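Long-range contacts in aldose 1-epimerase (Caenorhabditis elegans, PDB 1LUR), which probably catalyses the interconversion of the alpha and beta anomers of aldose sugars: residues A[19-27]-A[34-42]; A[172-180]-A[258-267]. All blocks are in the same frame, centred on the assembly; numbering follows the deposited sequence.

Contact 1. Residues A[19-27]-A[34-42]; sequences NKQGLTATL and LAKLTFPDK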
ATOM      1  N   ASN A  19      18.503  -9.421  -5.634  1.00 32.52           N
ATOM      2  CA  ASN A  19      19.648  -8.768  -6.244  1.00 32.87           C
ATOM      3  C   ASN A  19      20.879  -9.549  -5.787  1.00 33.07           C
ATOM      4  O   ASN A  19      20.752 -10.664  -5.282  1.00 33.45           O
ATOM      5  CB  ASN A  19      19.749  -7.299  -5.827  1.00 32.48           C
ATOM      6  CG  ASN A  19      19.934  -7.120  -4.342  1.00 33.24           C
ATOM      7  OD1 ASN A  19      20.080  -8.090  -3.593  1.00 35.09           O
ATOM      8  ND2 ASN A  19      19.934  -5.868  -3.900  1.00 34.47           N
ATOM      9  N   LYS A  20      22.059  -8.972  -5.953  1.00 34.87           N
ATOM     10  CA  LYS A  20      23.286  -9.653  -5.554  1.00 37.66           C
ATOM     11  C   LYS A  20      23.857  -9.204  -4.212  1.00 38.27           C
ATOM     12  O   LYS A  20      24.941  -9.647  -3.826  1.00 37.98           O
ATOM     13  CB  LYS A  20      24.349  -9.460  -6.637  1.00 39.19           C
ATOM     14  CG  LYS A  20      23.981  -9.999  -8.006  1.00 41.97           C
ATOM     15  CD  LYS A  20      24.010 -11.514  -8.029  1.00 47.10           C
ATOM     16  CE  LYS A  20      23.974 -12.030  -9.459  1.00 48.65           C
ATOM     17  NZ  LYS A  20      25.085 -11.430 -10.257  1.00 51.75           N
ATOM     18  N   GLN A  21      23.136  -8.344  -3.497  1.00 39.54           N
ATOM     19  CA  GLN A  21      23.612  -7.857  -2.204  1.00 39.90           C
ATOM     20  C   GLN A  21      22.853  -8.328  -0.969  1.00 39.87           C
ATOM     21  O   GLN A  21      23.057  -7.791   0.122  1.00 41.05           O
ATOM     22  CB  GLN A  21      23.657  -6.326  -2.196  1.00 42.61           C
ATOM     23  CG  GLN A  21      24.739  -5.726  -3.075  1.00 46.32           C
ATOM     24  CD  GLN A  21      24.370  -5.745  -4.538  1.00 49.10           C
ATOM     25  OE1 GLN A  21      23.507  -4.986  -4.979  1.00 51.67           O
ATOM     26  NE2 GLN A  21      25.014  -6.619  -5.301  1.00 51.29           N
ATOM     27  N   GLY A  22      21.982  -9.317  -1.120  1.00 38.10           N
ATOM     28  CA  GLY A  22      21.246  -9.793   0.035  1.00 36.43           C
ATOM     29  C   GLY A  22      19.828  -9.277   0.202  1.00 36.68           C
ATOM     30  O   GLY A  22      19.304  -9.277   1.313  1.00 37.80           O
ATOM     31  N   LEU A  23      19.213  -8.823  -0.888  1.00 35.32           N
ATOM     32  CA  LEU A  23      17.841  -8.311  -0.854  1.00 34.22           C
ATOM     33  C   LEU A  23      16.984  -9.289  -1.643  1.00 33.65           C
ATOM     34  O   LEU A  23      17.236  -9.529  -2.821  1.00 35.28           O
ATOM     35  CB  LEU A  23      17.758  -6.921  -1.497  1.00 33.52           C
ATOM     36  CG  LEU A  23      16.366  -6.324  -1.761  1.00 33.82           C
ATOM     37  CD1 LEU A  23      15.601  -6.125  -0.452  1.00 30.38           C
ATOM     38  CD2 LEU A  23      16.531  -4.993  -2.483  1.00 35.46           C
ATOM     39  N   THR A  24      15.981  -9.867  -0.995  1.00 33.27           N
ATOM     40  CA  THR A  24      15.107 -10.817  -1.663  1.00 34.91           C
ATOM     41  C   THR A  24      13.643 -10.440  -1.443  1.00 34.58           C
ATOM     42  O   THR A  24      13.263  -9.958  -0.379  1.00 35.50           O
ATOM     43  CB  THR A  24      15.347 -12.260  -1.139  1.00 35.81           C
ATOM     44  OG1 THR A  24      16.728 -12.607  -1.312  1.00 37.11           O
ATOM     45  CG2 THR A  24      14.499 -13.265  -1.907  1.00 36.75           C
ATOM     46  N   ALA A  25      12.831 -10.653  -2.469  1.00 33.70           N
ATOM     47  CA  ALA A  25      11.411 -10.344  -2.399  1.00 34.03           C
ATOM     48  C   ALA A  25      10.632 -11.536  -2.929  1.00 33.60           C
ATOM     49  O   ALA A  25      10.994 -12.119  -3.949  1.00 34.30           O
ATOM     50  CB  ALA A  25      11.098  -9.108  -3.230  1.00 33.12           C
ATOM     51  N   THR A  26       9.570 -11.907  -2.228  1.00 33.93           N
ATOM     52  CA  THR A  26       8.756 -13.030  -2.655  1.00 34.46           C
ATOM     53  C   THR A  26       7.361 -12.508  -2.987  1.00 34.29           C
ATOM     54  O   THR A  26       6.709 -11.889  -2.151  1.00 34.64           O
ATOM     55  CB  THR A  26       8.658 -14.098  -1.561  1.00 35.56           C
ATOM     56  OG1 THR A  26       9.977 -14.529  -1.200  1.00 34.95           O
ATOM     57  CG2 THR A  26       7.868 -15.294  -2.062  1.00 36.37           C
ATOM     58  N   LEU A  27       6.919 -12.758  -4.215  1.00 34.24           N
ATOM     59  CA  LEU A  27       5.608 -12.313  -4.665  1.00 34.03           C
ATOM     60  C   LEU A  27       4.639 -13.477  -4.857  1.00 34.94           C
ATOM     61  O   LEU A  27       5.047 -14.635  -4.956  1.00 35.78           O
ATOM     62  CB  LEU A  27       5.738 -11.544  -5.978  1.00 33.23           C
ATOM     63  CG  LEU A  27       6.681 -10.337  -5.993  1.00 33.14           C
ATOM     64  CD1 LEU A  27       6.361  -9.434  -4.809  1.00 31.80           C
ATOM     65  CD2 LEU A  27       8.135 -10.801  -5.927  1.00 33.69           C
ATOM     66  N   LEU A  34       2.952  -8.831  -2.174  1.00 31.20           N
ATOM     67  CA  LEU A  34       4.347  -8.808  -1.758  1.00 31.27           C
ATOM     68  C   LEU A  34       4.284  -9.697  -0.520  1.00 32.04           C
ATOM     69  O   LEU A  34       3.895  -9.245   0.558  1.00 31.69           O
ATOM     70  CB  LEU A  34       4.789  -7.397  -1.364  1.00 29.94           C
ATOM     71  CG  LEU A  34       6.189  -7.291  -0.742  1.00 30.63           C
ATOM     72  CD1 LEU A  34       7.223  -7.933  -1.667  1.00 29.85           C
ATOM     73  CD2 LEU A  34       6.528  -5.822  -0.485  1.00 28.76           C
ATOM     74  N   ALA A  35       4.643 -10.967  -0.691  1.00 34.35           N
ATOM     75  CA  ALA A  35       4.623 -11.942   0.399  1.00 35.02           C
ATOM     76  C   ALA A  35       5.733 -11.792   1.437  1.00 36.17           C
ATOM     77  O   ALA A  35       5.473 -11.826   2.641  1.00 36.82           O
ATOM     78  CB  ALA A  35       4.654 -13.351  -0.179  1.00 35.64           C
ATOM     79  N   LYS A  36       6.971 -11.650   0.977  1.00 35.86           N
ATOM     80  CA  LYS A  36       8.101 -11.501   1.886  1.00 36.68           C
ATOM     81  C   LYS A  36       9.114 -10.532   1.312  1.00 36.41           C
ATOM     82  O   LYS A  36       9.118 -10.260   0.112  1.00 34.85           O
ATOM     83  CB  LYS A  36       8.822 -12.834   2.087  1.00 37.77           C
ATOM     84  CG  LYS A  36       7.956 -14.043   2.369  1.00 39.84           C
ATOM     85  CD  LYS A  36       8.791 -15.319   2.234  1.00 40.89           C
ATOM     86  CE  LYS A  36      10.081 -15.231   3.051  1.00 40.57           C
ATOM     87  NZ  LYS A  36      10.945 -16.433   2.883  1.00 40.55           N
ATOM     88  N   LEU A  37       9.986 -10.039   2.186  1.00 38.12           N
ATOM     89  CA  LEU A  37      11.044  -9.102   1.824  1.00 39.50           C
ATOM     90  C   LEU A  37      12.126  -9.224   2.898  1.00 39.67           C
ATOM     91  O   LEU A  37      12.014  -8.645   3.981  1.00 40.11           O
ATOM     92  CB  LEU A  37      10.514  -7.669   1.759  1.00 39.98           C
ATOM     93  CG  LEU A  37      11.447  -6.665   1.069  1.00 39.95           C
ATOM     94  CD1 LEU A  37      10.666  -5.436   0.697  1.00 42.75           C
ATOM     95  CD2 LEU A  37      12.609  -6.304   1.969  1.00 41.06           C
ATOM     96  N   THR A  38      13.170  -9.987   2.592  1.00 39.76           N
ATOM     97  CA  THR A  38      14.268 -10.195   3.527  1.00 39.28           C
ATOM     98  C   THR A  38      15.452  -9.273   3.262  1.00 40.05           C
ATOM     99  O   THR A  38      15.800  -9.003   2.114  1.00 38.86           O
ATOM    100  CB  THR A  38      14.749 -11.656   3.470  1.00 39.07           C
ATOM    101  OG1 THR A  38      15.185 -11.961   2.140  1.00 40.91           O
ATOM    102  CG2 THR A  38      13.619 -12.596   3.841  1.00 39.83           C
ATOM    103  N   PHE A  39      16.074  -8.803   4.341  1.00 40.76           N
ATOM    104  CA  PHE A  39      17.223  -7.907   4.252  1.00 42.16           C
ATOM    105  C   PHE A  39      18.039  -8.039   5.538  1.00 43.41           C
ATOM    106  O   PHE A  39      17.489  -7.981   6.635  1.00 43.85           O
ATOM    107  CB  PHE A  39      16.742  -6.467   4.092  1.00 39.82           C
ATOM    108  CG  PHE A  39      17.817  -5.502   3.680  1.00 37.74           C
ATOM    109  CD1 PHE A  39      18.391  -5.584   2.417  1.00 38.70           C
ATOM    110  CD2 PHE A  39      18.228  -4.489   4.540  1.00 37.25           C
ATOM    111  CE1 PHE A  39      19.359  -4.666   2.010  1.00 37.43           C
ATOM    112  CE2 PHE A  39      19.196  -3.564   4.145  1.00 36.35           C
ATOM    113  CZ  PHE A  39      19.761  -3.653   2.878  1.00 35.84           C
ATOM    114  N   PRO A  40      19.363  -8.208   5.419  1.00 45.64           N
ATOM    115  CA  PRO A  40      20.200  -8.345   6.616  1.00 46.14           C
ATOM    116  C   PRO A  40      20.212  -7.109   7.513  1.00 47.36           C
ATOM    117  O   PRO A  40      20.262  -5.980   7.029  1.00 46.78           O
ATOM    118  CB  PRO A  40      21.575  -8.660   6.036  1.00 46.07           C
ATOM    119  CG  PRO A  40      21.565  -7.901   4.738  1.00 46.92           C
ATOM    120  CD  PRO A  40      20.185  -8.201   4.196  1.00 45.77           C
ATOM    121  N   ASP A  41      20.162  -7.329   8.825  1.00 49.20           N
ATOM    122  CA  ASP A  41      20.173  -6.225   9.780  1.00 51.15           C
ATOM    123  C   ASP A  41      21.607  -5.767  10.035  1.00 51.39           C
ATOM    124  O   ASP A  41      22.536  -6.205   9.357  1.00 51.14           O
ATOM    125  CB  ASP A  41      19.530  -6.647  11.108  1.00 52.11           C
ATOM    126  CG  ASP A  41      20.186  -7.876  11.710  1.00 53.48           C
ATOM    127  OD1 ASP A  41      21.417  -8.018  11.575  1.00 53.95           O
ATOM    128  OD2 ASP A  41      19.473  -8.696  12.326  1.00 53.71           O
ATOM    129  N   LYS A  42      21.780  -4.889  11.018  1.00 52.41           N
ATOM    130  CA  LYS A  42      23.100  -4.371  11.363  1.00 53.25           C
ATOM    131  C   LYS A  42      24.037  -5.493  11.799  1.00 53.86           C
ATOM    132  O   LYS A  42      25.255  -5.378  11.674  1.00 54.88           O
ATOM    133  CB  LYS A  42      22.988  -3.342  12.491  1.00 52.87           C
ATOM    134  CG  LYS A  42      22.515  -3.922  13.816  1.00 52.69           C
ATOM    135  CD  LYS A  42      22.369  -2.836  14.871  1.00 53.04           C
ATOM    136  CE  LYS A  42      21.935  -3.417  16.206  1.00 52.99           C
ATOM    137  NZ  LYS A  42      21.711  -2.349  17.220  1.00 54.00           N
TER
HETATM  138  O   HOH W   1      17.756 -11.394   1.698  1.00 40.11           O

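Contact 2. Residues A[172-180]-A[258-267]; sequences HAYWNLDGS and FWSEKSGIEL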
ATOM      1  N   HIS A 172      -0.435  -2.732  -0.236  1.00 27.37           N
ATOM      2  CA  HIS A 172      -0.773  -2.834   1.175  1.00 27.99           C
ATOM      3  C   HIS A 172       0.151  -3.652   2.075  1.00 29.46           C
ATOM      4  O   HIS A 172      -0.319  -4.379   2.952  1.00 29.19           O
ATOM      5  CB  HIS A 172      -2.207  -3.366   1.295  1.00 30.02           C
ATOM      6  CG  HIS A 172      -2.956  -2.825   2.474  1.00 31.62           C
ATOM      7  ND1 HIS A 172      -2.579  -3.074   3.778  1.00 31.05           N
ATOM      8  CD2 HIS A 172      -4.054  -2.034   2.544  1.00 33.16           C
ATOM      9  CE1 HIS A 172      -3.413  -2.458   4.600  1.00 34.12           C
ATOM     10  NE2 HIS A 172      -4.317  -1.821   3.877  1.00 34.05           N
ATOM     11  N   ALA A 173       1.459  -3.534   1.879  1.00 28.88           N
ATOM     12  CA  ALA A 173       2.396  -4.288   2.709  1.00 29.53           C
ATOM     13  C   ALA A 173       2.496  -3.676   4.106  1.00 30.27           C
ATOM     14  O   ALA A 173       2.558  -2.457   4.254  1.00 30.39           O
ATOM     15  CB  ALA A 173       3.772  -4.313   2.053  1.00 29.78           C
ATOM     16  N   TYR A 174       2.487  -4.533   5.122  1.00 31.98           N
ATOM     17  CA  TYR A 174       2.586  -4.111   6.519  1.00 32.21           C
ATOM     18  C   TYR A 174       4.065  -4.257   6.874  1.00 31.14           C
ATOM     19  O   TYR A 174       4.617  -5.354   6.773  1.00 30.83           O
ATOM     20  CB  TYR A 174       1.766  -5.026   7.431  1.00 34.78           C
ATOM     21  CG  TYR A 174       0.259  -4.861   7.364  1.00 37.31           C
ATOM     22  CD1 TYR A 174      -0.465  -5.238   6.229  1.00 38.26           C
ATOM     23  CD2 TYR A 174      -0.450  -4.384   8.467  1.00 38.78           C
ATOM     24  CE1 TYR A 174      -1.863  -5.150   6.205  1.00 39.01           C
ATOM     25  CE2 TYR A 174      -1.839  -4.292   8.451  1.00 39.37           C
ATOM     26  CZ  TYR A 174      -2.540  -4.675   7.323  1.00 39.52           C
ATOM     27  OH  TYR A 174      -3.915  -4.581   7.324  1.00 41.36           O
ATOM     28  N   TRP A 175       4.697  -3.168   7.304  1.00 31.36           N
ATOM     29  CA  TRP A 175       6.111  -3.209   7.654  1.00 32.50           C
ATOM     30  C   TRP A 175       6.482  -3.259   9.133  1.00 34.19           C
ATOM     31  O   TRP A 175       5.881  -2.592   9.972  1.00 35.37           O
ATOM     32  CB  TRP A 175       6.833  -2.027   7.006  1.00 31.98           C
ATOM     33  CG  TRP A 175       6.633  -1.938   5.529  1.00 33.29           C
ATOM     34  CD1 TRP A 175       5.602  -1.323   4.877  1.00 32.96           C
ATOM     35  CD2 TRP A 175       7.472  -2.503   4.512  1.00 32.03           C
ATOM     36  NE1 TRP A 175       5.747  -1.468   3.517  1.00 32.27           N
ATOM     37  CE2 TRP A 175       6.885  -2.189   3.266  1.00 33.03           C
ATOM     38  CE3 TRP A 175       8.660  -3.247   4.533  1.00 31.74           C
ATOM     39  CZ2 TRP A 175       7.449  -2.592   2.049  1.00 31.51           C
ATOM     40  CZ3 TRP A 175       9.219  -3.646   3.323  1.00 31.04           C
ATOM     41  CH2 TRP A 175       8.611  -3.317   2.100  1.00 31.68           C
ATOM     42  N   ASN A 176       7.501  -4.063   9.420  1.00 37.01           N
ATOM     43  CA  ASN A 176       8.046  -4.273  10.759  1.00 39.50           C
ATOM     44  C   ASN A 176       9.489  -4.655  10.444  1.00 39.97           C
ATOM     45  O   ASN A 176       9.752  -5.730   9.908  1.00 39.50           O
ATOM     46  CB  ASN A 176       7.332  -5.426  11.471  1.00 42.05           C
ATOM     47  CG  ASN A 176       7.889  -5.682  12.858  1.00 45.72           C
ATOM     48  OD1 ASN A 176       9.077  -5.964  13.018  1.00 47.07           O
ATOM     49  ND2 ASN A 176       7.034  -5.578  13.869  1.00 47.27           N
ATOM     50  N   LEU A 177      10.417  -3.765  10.773  1.00 42.19           N
ATOM     51  CA  LEU A 177      11.834  -3.987  10.512  1.00 43.29           C
ATOM     52  C   LEU A 177      12.690  -4.778  11.504  1.00 44.98           C
ATOM     53  O   LEU A 177      13.829  -5.113  11.182  1.00 45.34           O
ATOM     54  CB  LEU A 177      12.497  -2.630  10.262  1.00 41.90           C
ATOM     55  CG  LEU A 177      11.685  -1.654   9.398  1.00 42.02           C
ATOM     56  CD1 LEU A 177      12.456  -0.351   9.223  1.00 42.87           C
ATOM     57  CD2 LEU A 177      11.388  -2.286   8.046  1.00 41.29           C
ATOM     58  N   ASP A 178      12.175  -5.093  12.691  1.00 46.42           N
ATOM     59  CA  ASP A 178      12.992  -5.844  13.651  1.00 47.79           C
ATOM     60  C   ASP A 178      12.331  -7.028  14.346  1.00 49.06           C
ATOM     61  O   ASP A 178      12.956  -7.688  15.180  1.00 50.47           O
ATOM     62  CB  ASP A 178      13.552  -4.896  14.716  1.00 46.38           C
ATOM     63  CG  ASP A 178      12.467  -4.141  15.455  1.00 45.82           C
ATOM     64  OD1 ASP A 178      11.447  -4.764  15.814  1.00 46.69           O
ATOM     65  OD2 ASP A 178      12.635  -2.927  15.687  1.00 44.57           O
ATOM     66  N   GLY A 179      11.074  -7.294  14.020  1.00 49.45           N
ATOM     67  CA  GLY A 179      10.386  -8.409  14.640  1.00 50.09           C
ATOM     68  C   GLY A 179       9.735  -8.106  15.975  1.00 50.46           C
ATOM     69  O   GLY A 179       9.111  -8.987  16.566  1.00 50.29           O
ATOM     70  N   SER A 180       9.871  -6.876  16.459  1.00 51.66           N
ATOM     71  CA  SER A 180       9.272  -6.502  17.739  1.00 53.19           C
ATOM     72  C   SER A 180       7.771  -6.776  17.721  1.00 54.10           C
ATOM     73  O   SER A 180       7.154  -6.817  16.658  1.00 54.53           O
ATOM     74  CB  SER A 180       9.510  -5.016  18.035  1.00 53.12           C
ATOM     75  OG  SER A 180      10.878  -4.750  18.306  1.00 53.75           O
ATOM     76  N   PHE A 258      11.640   5.268   7.446  1.00 39.31           N
ATOM     77  CA  PHE A 258      11.150   4.423   8.531  1.00 39.72           C
ATOM     78  C   PHE A 258      12.319   3.540   8.962  1.00 42.28           C
ATOM     79  O   PHE A 258      12.925   2.860   8.134  1.00 41.57           O
ATOM     80  CB  PHE A 258       9.987   3.577   7.995  1.00 38.85           C
ATOM     81  CG  PHE A 258       9.255   2.777   9.039  1.00 37.66           C
ATOM     82  CD1 PHE A 258       8.804   3.375  10.214  1.00 38.51           C
ATOM     83  CD2 PHE A 258       8.956   1.437   8.814  1.00 36.55           C
ATOM     84  CE1 PHE A 258       8.064   2.644  11.147  1.00 36.61           C
ATOM     85  CE2 PHE A 258       8.218   0.699   9.739  1.00 36.34           C
ATOM     86  CZ  PHE A 258       7.770   1.305  10.909  1.00 37.32           C
ATOM     87  N   TRP A 259      12.648   3.543  10.250  1.00 44.28           N
ATOM     88  CA  TRP A 259      13.761   2.722  10.709  1.00 46.18           C
ATOM     89  C   TRP A 259      13.655   2.244  12.150  1.00 46.73           C
ATOM     90  O   TRP A 259      12.821   2.720  12.925  1.00 45.63           O
ATOM     91  CB  TRP A 259      15.074   3.491  10.515  1.00 47.04           C
ATOM     92  CG  TRP A 259      15.243   4.669  11.436  1.00 48.69           C
ATOM     93  CD1 TRP A 259      15.826   4.667  12.675  1.00 50.17           C
ATOM     94  CD2 TRP A 259      14.813   6.016  11.200  1.00 49.08           C
ATOM     95  NE1 TRP A 259      15.787   5.928  13.220  1.00 49.04           N
ATOM     96  CE2 TRP A 259      15.171   6.775  12.337  1.00 49.61           C
ATOM     97  CE3 TRP A 259      14.158   6.655  10.139  1.00 49.82           C
ATOM     98  CZ2 TRP A 259      14.896   8.144  12.442  1.00 49.79           C
ATOM     99  CZ3 TRP A 259      13.886   8.019  10.245  1.00 50.08           C
ATOM    100  CH2 TRP A 259      14.256   8.746  11.388  1.00 50.30           C
ATOM    101  N   SER A 260      14.522   1.296  12.491  1.00 47.44           N
ATOM    102  CA  SER A 260      14.579   0.712  13.826  1.00 48.97           C
ATOM    103  C   SER A 260      16.015   0.734  14.351  1.00 49.79           C
ATOM    104  O   SER A 260      16.896   0.090  13.776  1.00 49.35           O
ATOM    105  CB  SER A 260      14.081  -0.734  13.779  1.00 48.84           C
ATOM    106  OG  SER A 260      14.528  -1.463  14.909  1.00 49.96           O
ATOM    107  N   GLU A 261      16.253   1.474  15.432  1.00 49.93           N
ATOM    108  CA  GLU A 261      17.598   1.547  15.999  1.00 50.27           C
ATOM    109  C   GLU A 261      17.997   0.151  16.451  1.00 49.92           C
ATOM    110  O   GLU A 261      19.182  -0.187  16.493  1.00 50.25           O
ATOM    111  CB  GLU A 261      17.639   2.517  17.185  1.00 50.67           C
ATOM    112  CG  GLU A 261      17.366   3.966  16.804  1.00 52.80           C
ATOM    113  CD  GLU A 261      17.346   4.900  18.000  1.00 53.98           C
ATOM    114  OE1 GLU A 261      16.731   4.539  19.028  1.00 54.38           O
ATOM    115  OE2 GLU A 261      17.925   6.004  17.907  1.00 54.65           O
ATOM    116  N   LYS A 262      16.997  -0.661  16.773  1.00 49.34           N
ATOM    117  CA  LYS A 262      17.239  -2.023  17.221  1.00 49.18           C
ATOM    118  C   LYS A 262      17.950  -2.843  16.149  1.00 49.28           C
ATOM    119  O   LYS A 262      19.115  -3.195  16.312  1.00 49.77           O
ATOM    120  CB  LYS A 262      15.920  -2.694  17.608  1.00 49.95           C
ATOM    121  CG  LYS A 262      16.067  -4.131  18.089  1.00 51.02           C
ATOM    122  CD  LYS A 262      14.718  -4.713  18.501  1.00 53.78           C
ATOM    123  CE  LYS A 262      14.843  -6.172  18.922  1.00 54.48           C
ATOM    124  NZ  LYS A 262      13.529  -6.753  19.330  1.00 56.17           N
ATOM    125  N   SER A 263      17.259  -3.139  15.051  1.00 48.30           N
ATOM    126  CA  SER A 263      17.848  -3.922  13.966  1.00 47.00           C
ATOM    127  C   SER A 263      18.758  -3.088  13.075  1.00 45.82           C
ATOM    128  O   SER A 263      19.493  -3.628  12.254  1.00 45.51           O
ATOM    129  CB  SER A 263      16.750  -4.552  13.107  1.00 48.41           C
ATOM    130  OG  SER A 263      15.966  -3.553  12.477  1.00 48.07           O
ATOM    131  N   GLY A 264      18.696  -1.771  13.235  1.00 45.51           N
ATOM    132  CA  GLY A 264      19.526  -0.893  12.432  1.00 45.57           C
ATOM    133  C   GLY A 264      19.082  -0.816  10.982  1.00 46.07           C
ATOM    134  O   GLY A 264      19.765  -0.215  10.150  1.00 46.22           O
ATOM    135  N   ILE A 265      17.942  -1.426  10.673  1.00 44.35           N
ATOM    136  CA  ILE A 265      17.425  -1.409   9.308  1.00 44.41           C
ATOM    137  C   ILE A 265      16.598  -0.154   9.056  1.00 44.85           C
ATOM    138  O   ILE A 265      15.779   0.249   9.884  1.00 45.12           O
ATOM    139  CB  ILE A 265      16.546  -2.649   9.013  1.00 44.16           C
ATOM    140  CG1 ILE A 265      17.407  -3.915   9.035  1.00 43.38           C
ATOM    141  CG2 ILE A 265      15.861  -2.497   7.654  1.00 42.41           C
ATOM    142  CD1 ILE A 265      16.623  -5.186   8.821  1.00 42.17           C
ATOM    143  N   GLU A 266      16.823   0.467   7.905  1.00 44.54           N
ATOM    144  CA  GLU A 266      16.097   1.673   7.550  1.00 44.70           C
ATOM    145  C   GLU A 266      15.438   1.509   6.188  1.00 42.83           C
ATOM    146  O   GLU A 266      15.948   0.803   5.316  1.00 42.75           O
ATOM    147  CB  GLU A 266      17.047   2.869   7.541  1.00 47.07           C
ATOM    148  CG  GLU A 266      16.421   4.170   7.085  1.00 50.23           C
ATOM    149  CD  GLU A 266      17.314   5.363   7.357  1.00 53.00           C
ATOM    150  OE1 GLU A 266      17.008   6.470   6.865  1.00 53.90           O
ATOM    151  OE2 GLU A 266      18.325   5.192   8.073  1.00 54.97           O
ATOM    152  N   LEU A 267      14.287   2.153   6.027  1.00 41.11           N
ATOM    153  CA  LEU A 267      13.521   2.110   4.789  1.00 37.63           C
ATOM    154  C   LEU A 267      13.182   3.538   4.392  1.00 36.72           C
ATOM    155  O   LEU A 267      12.659   4.300   5.204  1.00 35.64           O
ATOM    156  CB  LEU A 267      12.225   1.320   4.993  1.00 39.53           C
ATOM    157  CG  LEU A 267      11.119   1.542   3.957  1.00 39.31           C
ATOM    158  CD1 LEU A 267      11.599   1.033   2.606  1.00 41.81           C
ATOM    159  CD2 LEU A 267       9.839   0.829   4.373  1.00 40.73           C
TER

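Contact 1. Residues A[19-27]-A[34-42]
The carbonyl oxygen of T26 is gripped by two neighbouring backbone N-H groups of the partner strand. K36 N gives the straighter bond, 3.1 Å to T26 O, in the carbonyl plane and on a lone pair. A35 N lies 2.7 Å from T26 O, but its N-H is badly aimed and the bond is weak. A35 and K36 thus both face T26, which makes a classic beta bulge. Beyond it the register slips by one residue, and L27 pairs with L34. T26 N returns a bond to K36 O. The lysine chain then runs beside T26, with K36 CD 3.7 Å from T26 OG1.

The two strands, 24-27 and 34-40, form an antiparallel hairpin in the N-terminal four-stranded sheet. Strand 15-18 flanks the first of them and strand 46-48 the second. T24 and T38 are a hydrogen-bonded pair, with T24 N donating to T38 O at 171°. Their side chains lie side by side. The T38 hydroxyl sits between its own backbone N and carbonyl carbon (chi1 59°), which brings T38 OG1 to 3.3 Å from T24 CB. A water lies 2.7 Å from T38 OG1 and donates to G22 O, bridging G22 and T38 at the open end of the hairpin, away from its turn. G22 O also touches P40 CD.

On the other face the leucines pack. L27 CD1 meets L34 CD1 at 3.6 Å, the two chains crossing at a slant. L23 has its CG anti to the backbone N (chi1 170°) and lays CD1 against both L37 CD2 and F39 CD1. F335 covers L23 and L37, while Y145 covers L27 and L34. N19 OD1 accepts from L23 N at 2.9 Å and holds the turn before the strand.

Contact 2. Residues A[172-180]-A[258-267]
D178 turns its carboxylate between its own backbone N and carbonyl carbon (chi1 57°), while S260 swings OG anti to its backbone N (chi1 160°). The two groups meet in a short hydrogen bond, 2.5 Å from S260 OG to D178 OD2. They lie in the galactose mutarotase-like beta-sandwich. The serine donates to the anti lone pair of D178 OD2. The motif on the aspartate side is an Asx turn: D178 OD1 accepts from S180 N nearly end-on to its C-O bond. S180 OG adds a second bond to D178 OD1, from above the carboxylate plane. Both carboxylate oxygens are therefore engaged, and the group's rotation is fixed.

S260 closes an ST motif, its OG accepting from S263 N within the tight turn between strands 256-259 and 265-271. From the same turn S263 OG donates to L177 O, 2.9 Å away. This bond comes from well above the carbonyl plane, not along a lone pair. The loop after strand 170-175 is in this way fastened to a hairpin of another sheet, the one holding strand 265-271. N176 OD1 shapes the loop by accepting from G179 N.

L177 supplies the apolar part of the contact. Its CD1 rests against the hairpin backbone, 3.4 Å from both F258 O and I265 O. It also lies 4.0 Å from F258 CD2. W175 O approaches the edge of the F258 ring near its plane. H186 meets the same phenylalanine ring, and Y333 meets the W175 indole. K262 stretches a fully extended chain across D178 and reaches S180 OG with a weak bond from NZ. L267 CD2 sits over one face of W175, 4.3 Å from the centroid of its six-membered ring and 18° off the normal.

Overall arrangement
From the N terminus, the chain first closes contact 1, a short local loop between strands 24-28 and 33-40. Contact 2 opens only later: 77 residues run between its segments, so it is a long-range closure. The two contacts are in series and neither nests nor crosses. Contact 1 pairs the two inner strands of the N-terminal sheet, and contact 2 joins the sheet holding strand 170-175 to the one holding strand 265-271. Their centres are about 13 Å apart, on the same side of the chain's centre. They touch directly. K42 N lies 2.9 Å from S263 O, a probable hydrogen bond, and L37 packs against W175. All three sheets thus meet in this region.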